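Local coordinates for BDI_3064 protein (Parabacteroides distasonis ATCC 8503, PDB 5Z06) that hydrolyses linear beta-1,2-glucan and beta-1,2-glucooligosaccharides in exo fashion, releasing sophorose from the non-reducing end, at residues Y20-A25 against D592-Y597. Numbering follows the deposited sequence.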
loop_
_atom_site.group_PDB
_atom_site.type_symbol
_atom_site.label_atom_id
_atom_site.label_comp_id
_atom_site.label_asym_id
_atom_site.label_seq_id
_atom_site.Cartn_x
_atom_site.Cartn_y
_atom_site.Cartn_z
ATOM N N TYR A 20 3.715 19.894 2.386
ATOM C CA TYR A 20 2.614 18.966 2.322
ATOM C C TYR A 20 2.145 18.814 0.884
ATOM O O TYR A 20 1.655 19.759 0.248
ATOM C CB TYR A 20 1.456 19.398 3.220
ATOM C CG TYR A 20 0.394 18.325 3.285
ATOM C CD1 TYR A 20 0.729 17.025 3.679
ATOM C CD2 TYR A 20 -0.926 18.575 2.899
ATOM C CE1 TYR A 20 -0.219 16.018 3.707
ATOM C CE2 TYR A 20 -1.880 17.563 2.950
ATOM C CZ TYR A 20 -1.505 16.282 3.349
ATOM O OH TYR A 20 -2.382 15.233 3.393
ATOM N N PHE A 21 2.302 17.603 0.381
ATOM C CA PHE A 21 2.103 17.354 -1.001
ATOM C C PHE A 21 0.706 17.763 -1.399
ATOM O O PHE A 21 0.536 18.441 -2.389
ATOM C CB PHE A 21 2.354 15.878 -1.376
ATOM C CG PHE A 21 2.014 15.612 -2.790
ATOM C CD1 PHE A 21 2.933 15.852 -3.778
ATOM C CD2 PHE A 21 0.738 15.238 -3.141
ATOM C CE1 PHE A 21 2.606 15.680 -5.107
ATOM C CE2 PHE A 21 0.397 15.072 -4.470
ATOM C CZ PHE A 21 1.335 15.284 -5.455
ATOM N N TYR A 22 -0.273 17.382 -0.595
ATOM C CA TYR A 22 -1.680 17.611 -0.915
ATOM C C TYR A 22 -2.146 18.975 -0.439
ATOM O O TYR A 22 -3.122 19.091 0.295
ATOM C CB TYR A 22 -2.524 16.535 -0.264
ATOM C CG TYR A 22 -2.255 15.174 -0.830
ATOM C CD1 TYR A 22 -2.771 14.804 -2.062
ATOM C CD2 TYR A 22 -1.478 14.261 -0.141
ATOM C CE1 TYR A 22 -2.530 13.545 -2.586
ATOM C CE2 TYR A 22 -1.229 13.013 -0.665
ATOM C CZ TYR A 22 -1.769 12.657 -1.867
ATOM O OH TYR A 22 -1.501 11.410 -2.330
ATOM N N SER A 23 -1.426 20.000 -0.856
ATOM C CA SER A 23 -1.812 21.356 -0.597
ATOM C C SER A 23 -1.304 22.209 -1.721
ATOM O O SER A 23 -0.441 21.816 -2.508
ATOM C CB SER A 23 -1.243 21.862 0.721
ATOM O OG SER A 23 0.160 21.888 0.675
ATOM N N GLN A 24 -1.860 23.392 -1.788
ATOM C CA GLN A 24 -1.430 24.362 -2.748
ATOM C C GLN A 24 -1.315 25.660 -1.967
ATOM O O GLN A 24 -2.052 25.890 -1.009
ATOM C CB GLN A 24 -2.427 24.438 -3.893
ATOM C CG GLN A 24 -2.011 25.352 -5.038
ATOM C CD GLN A 24 -3.045 25.415 -6.166
ATOM O OE1 GLN A 24 -4.168 24.894 -6.048
ATOM N NE2 GLN A 24 -2.666 26.064 -7.268
ATOM N N ALA A 25 -0.357 26.480 -2.350
ATOM C CA ALA A 25 -0.249 27.819 -1.811
ATOM C C ALA A 25 0.387 28.677 -2.882
ATOM O O ALA A 25 1.429 28.336 -3.434
ATOM C CB ALA A 25 0.544 27.835 -0.524
ATOM N N ASP A 592 0.286 2.678 -6.253
ATOM C CA ASP A 592 -0.446 3.942 -6.196
ATOM C C ASP A 592 0.529 5.104 -6.004
ATOM O O ASP A 592 1.524 4.984 -5.320
ATOM C CB ASP A 592 -1.524 3.921 -5.111
ATOM C CG ASP A 592 -2.725 3.076 -5.510
ATOM O OD1 ASP A 592 -2.788 2.630 -6.685
ATOM O OD2 ASP A 592 -3.604 2.859 -4.652
ATOM N N PHE A 593 0.250 6.209 -6.680
ATOM C CA PHE A 593 0.965 7.449 -6.463
ATOM C C PHE A 593 -0.071 8.434 -5.911
ATOM O O PHE A 593 -1.011 8.017 -5.254
ATOM C CB PHE A 593 1.662 7.868 -7.774
ATOM C CG PHE A 593 2.554 9.091 -7.674
ATOM C CD1 PHE A 593 3.327 9.352 -6.528
ATOM C CD2 PHE A 593 2.602 10.004 -8.745
ATOM C CE1 PHE A 593 4.128 10.478 -6.462
ATOM C CE2 PHE A 593 3.381 11.143 -8.672
ATOM C CZ PHE A 593 4.154 11.369 -7.533
ATOM N N ALA A 594 0.079 9.717 -6.193
ATOM C CA ALA A 594 -0.615 10.773 -5.483
ATOM C C ALA A 594 -2.112 10.773 -5.772
ATOM O O ALA A 594 -2.911 10.965 -4.886
ATOM C CB ALA A 594 -0.018 12.109 -5.891
ATOM N N TRP A 595 -2.446 10.574 -7.039
ATOM C CA TRP A 595 -3.816 10.628 -7.538
ATOM C C TRP A 595 -4.288 9.403 -8.305
ATOM O O TRP A 595 -5.472 9.290 -8.573
ATOM C CB TRP A 595 -3.934 11.828 -8.473
ATOM C CG TRP A 595 -3.514 13.080 -7.783
ATOM C CD1 TRP A 595 -2.347 13.755 -7.949
ATOM C CD2 TRP A 595 -4.255 13.780 -6.792
ATOM N NE1 TRP A 595 -2.322 14.857 -7.127
ATOM C CE2 TRP A 595 -3.480 14.892 -6.403
ATOM C CE3 TRP A 595 -5.512 13.583 -6.199
ATOM C CZ2 TRP A 595 -3.904 15.801 -5.432
ATOM C CZ3 TRP A 595 -5.937 14.483 -5.224
ATOM C CH2 TRP A 595 -5.138 15.590 -4.864
ATOM N N ASN A 596 -3.381 8.513 -8.685
ATOM C CA ASN A 596 -3.738 7.389 -9.544
ATOM C C ASN A 596 -2.740 6.269 -9.389
ATOM O O ASN A 596 -1.651 6.444 -8.824
ATOM C CB ASN A 596 -3.747 7.817 -11.011
ATOM C CG ASN A 596 -2.472 8.549 -11.403
ATOM O OD1 ASN A 596 -1.404 7.944 -11.576
ATOM N ND2 ASN A 596 -2.574 9.870 -11.524
ATOM N N TYR A 597 -3.123 5.122 -9.927
ATOM C CA TYR A 597 -2.241 3.999 -10.043
ATOM C C TYR A 597 -1.244 4.302 -11.143
ATOM O O TYR A 597 -1.560 4.973 -12.123
ATOM C CB TYR A 597 -3.038 2.765 -10.379
ATOM C CG TYR A 597 -2.213 1.532 -10.671
ATOM C CD1 TYR A 597 -1.641 0.778 -9.626
ATOM C CD2 TYR A 597 -2.023 1.104 -11.981
ATOM C CE1 TYR A 597 -0.917 -0.373 -9.897
ATOM C CE2 TYR A 597 -1.282 -0.039 -12.264
ATOM C CZ TYR A 597 -0.750 -0.787 -11.221
ATOM O OH TYR A 597 -0.026 -1.921 -11.500
#
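With CG of Y22 anti to its carbonyl carbon (chi1 -66°) and CG of F21 anti to its backbone N, two neighbouring rings reach A594 and W595 in the loop between strands 590-592 and 597-599. The OH of Y22 donates a hydrogen bond of 3.0 Å to A594 O. The donor lies in the carbonyl plane, on a lone pair, with a C=O...OH angle of 110°. The same hydroxyl is also hydrogen-bonded to NE1 of W658, so two partners hold it. One edge of the Y22 ring meets the six-membered ring of W595 edge-to-face, the planes at 81°, with Y22 CD1 3.7 Å from W595 CZ2. F21 CD2 sits 3.5 Å above the centre of one Y22 face. On the F21 ring, CE2 comes to 3.3 Å from A594 CB, while W595 NE1 approaches its edge near the ring plane. A phenylalanine in place of Y22 would probably leave A594 O without this donor and W658 NE1 without its partner. Y22 centres an inverse gamma turn leading into strand 23-28, an outermost strand of its antiparallel sheet. The contact is thus an aromatic cluster, tied by one side-chain-to-backbone bond, that joins the N-terminal beta-sheet region to a loop within the glycoamylase-like family region.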